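Side-chain contact in erythrocyte binding antigen 140 (Plasmodium falciparum, PDB 4GF2), which probably binds a host receptor on the erythrocyte surface through its two Duffy-binding-like domains, as an adhesin of red-cell invasion: residues 75-80 against 87-92. The protein carries 3 engineered substitutions. Numbering follows the deposited sequence.
Sequences YNKNEG and CNELRN
Two donors meet Glu89 OE1 from opposite faces of its carboxylate plane, Asn78 ND2 steeply and Lys77 NZ at a lower tilt. The amide of Asn78 is turned 72° from that carboxylate; Glu89 OE1 lies in the plane of the amide, where an N-H of ND2 can point straight at it, although the amide nitrogen lies well out of the plane of the carboxylate. The bond from Asn78 ND2 to Glu89 OE1 is 3.1 Å long and nearly linear, at 171°. Lys77 NZ closes a salt bridge to Glu89 OE1 at 2.9 Å. One oxygen thus takes two bonds, one of them the hydrogen bond of the salt bridge, a suitable way to settle a carboxylate in a buried place; the nearby ammonium should help to keep it ionised.

Length suits each residue to its task. Lys77 sets CG anti to the backbone N (chi1 178°) and runs out fully extended, its chain crossing that of Glu89 at about a right angle. Glu89, extended beyond CG, spans the gap from the other helix, where the nearest CA atoms, those of Asn78 and Glu89, are 9.1 Å apart. ND2 of short Asn78 has its strongest partner in Leu74 O, one turn back on its own helix, and gives its other N-H to Glu89; together the two bonds limit the amide's rotation.

The contact is a buried interhelical salt bridge, reinforced by an amide, joining consecutive helices 56-78 and 83-101 across a short connection in the helical first Duffy-binding-like domain.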
# COMPACT_ATOMS: atom_id res chain seq x y z
N TYR A 75 -37.08 -12.59 -10.30
CA TYR A 75 -37.12 -13.89 -9.65
C TYR A 75 -35.97 -14.75 -10.14
O TYR A 75 -35.28 -15.38 -9.35
CB TYR A 75 -38.45 -14.60 -9.90
CG TYR A 75 -38.48 -15.98 -9.28
CD1 TYR A 75 -38.84 -16.15 -7.95
CD2 TYR A 75 -38.12 -17.10 -10.01
CE1 TYR A 75 -38.85 -17.40 -7.37
CE2 TYR A 75 -38.14 -18.36 -9.44
CZ TYR A 75 -38.50 -18.51 -8.12
OH TYR A 75 -38.52 -19.76 -7.54
N ASN A 76 -35.75 -14.77 -11.46
CA ASN A 76 -34.64 -15.52 -12.02
C ASN A 76 -33.31 -14.98 -11.52
O ASN A 76 -32.36 -15.73 -11.28
CB ASN A 76 -34.67 -15.47 -13.55
CG ASN A 76 -35.88 -16.19 -14.12
OD1 ASN A 76 -36.54 -16.97 -13.43
ND2 ASN A 76 -36.17 -15.93 -15.39
N LYS A 77 -33.24 -13.66 -11.37
CA LYS A 77 -32.04 -13.01 -10.88
C LYS A 77 -31.70 -13.48 -9.47
O LYS A 77 -30.56 -13.81 -9.17
CB LYS A 77 -32.23 -11.50 -10.88
CG LYS A 77 -31.04 -10.72 -10.34
CD LYS A 77 -31.40 -9.25 -10.18
CE LYS A 77 -30.30 -8.47 -9.48
NZ LYS A 77 -30.77 -7.11 -9.11
N ASN A 78 -32.72 -13.53 -8.62
CA ASN A 78 -32.50 -13.76 -7.20
C ASN A 78 -32.63 -15.22 -6.77
O ASN A 78 -32.58 -15.53 -5.58
CB ASN A 78 -33.42 -12.88 -6.37
CG ASN A 78 -33.05 -11.41 -6.46
OD1 ASN A 78 -32.02 -10.99 -5.94
ND2 ASN A 78 -33.89 -10.62 -7.13
N GLU A 79 -32.78 -16.13 -7.73
CA GLU A 79 -32.73 -17.55 -7.42
C GLU A 79 -31.43 -17.84 -6.69
O GLU A 79 -30.36 -17.41 -7.13
CB GLU A 79 -32.83 -18.40 -8.69
CG GLU A 79 -34.24 -18.81 -9.07
CD GLU A 79 -34.27 -19.82 -10.20
OE1 GLU A 79 -33.18 -20.24 -10.66
OE2 GLU A 79 -35.38 -20.21 -10.63
N GLY A 80 -31.52 -18.57 -5.59
CA GLY A 80 -30.34 -18.93 -4.83
C GLY A 80 -29.96 -17.91 -3.77
O GLY A 80 -29.10 -18.16 -2.94
N CYS A 87 -37.72 -9.95 -2.40
CA CYS A 87 -38.81 -9.14 -1.85
C CYS A 87 -38.51 -7.65 -2.00
O CYS A 87 -39.33 -6.90 -2.53
CB CYS A 87 -39.03 -9.47 -0.38
SG CYS A 87 -40.11 -8.30 0.48
N ASN A 88 -37.35 -7.23 -1.53
CA ASN A 88 -36.98 -5.82 -1.57
C ASN A 88 -36.85 -5.28 -2.99
O ASN A 88 -37.19 -4.12 -3.26
CB ASN A 88 -35.69 -5.59 -0.79
CG ASN A 88 -35.86 -5.86 0.68
OD1 ASN A 88 -36.97 -5.84 1.20
ND2 ASN A 88 -34.76 -6.13 1.37
N GLU A 89 -36.36 -6.11 -3.91
CA GLU A 89 -36.14 -5.66 -5.28
C GLU A 89 -37.47 -5.54 -6.03
O GLU A 89 -37.63 -4.66 -6.87
CB GLU A 89 -35.15 -6.58 -6.00
CG GLU A 89 -33.76 -6.54 -5.37
CD GLU A 89 -32.69 -7.26 -6.18
OE1 GLU A 89 -32.97 -7.67 -7.32
OE2 GLU A 89 -31.55 -7.39 -5.68
N LEU A 90 -38.43 -6.41 -5.71
CA LEU A 90 -39.78 -6.26 -6.25
C LEU A 90 -40.31 -4.89 -5.88
O LEU A 90 -40.79 -4.14 -6.73
CB LEU A 90 -40.72 -7.32 -5.67
CG LEU A 90 -40.79 -8.68 -6.36
CD1 LEU A 90 -41.66 -9.61 -5.54
CD2 LEU A 90 -41.34 -8.57 -7.78
N ARG A 91 -40.22 -4.57 -4.60
CA ARG A 91 -40.78 -3.34 -4.07
C ARG A 91 -40.05 -2.13 -4.64
O ARG A 91 -40.68 -1.16 -5.06
CB ARG A 91 -40.69 -3.34 -2.53
CG ARG A 91 -41.39 -4.54 -1.88
CD ARG A 91 -41.11 -4.62 -0.39
NE ARG A 91 -41.74 -3.52 0.34
CZ ARG A 91 -43.03 -3.48 0.66
NH1 ARG A 91 -43.85 -4.48 0.32
NH2 ARG A 91 -43.51 -2.44 1.31
N ASN A 92 -38.72 -2.20 -4.66
CA ASN A 92 -37.93 -1.06 -5.10
C ASN A 92 -38.08 -0.80 -6.59
O ASN A 92 -37.98 0.34 -7.04
CB ASN A 92 -36.46 -1.25 -4.73
CG ASN A 92 -36.23 -1.13 -3.25
OD1 ASN A 92 -37.08 -0.60 -2.53
ND2 ASN A 92 -35.09 -1.61 -2.78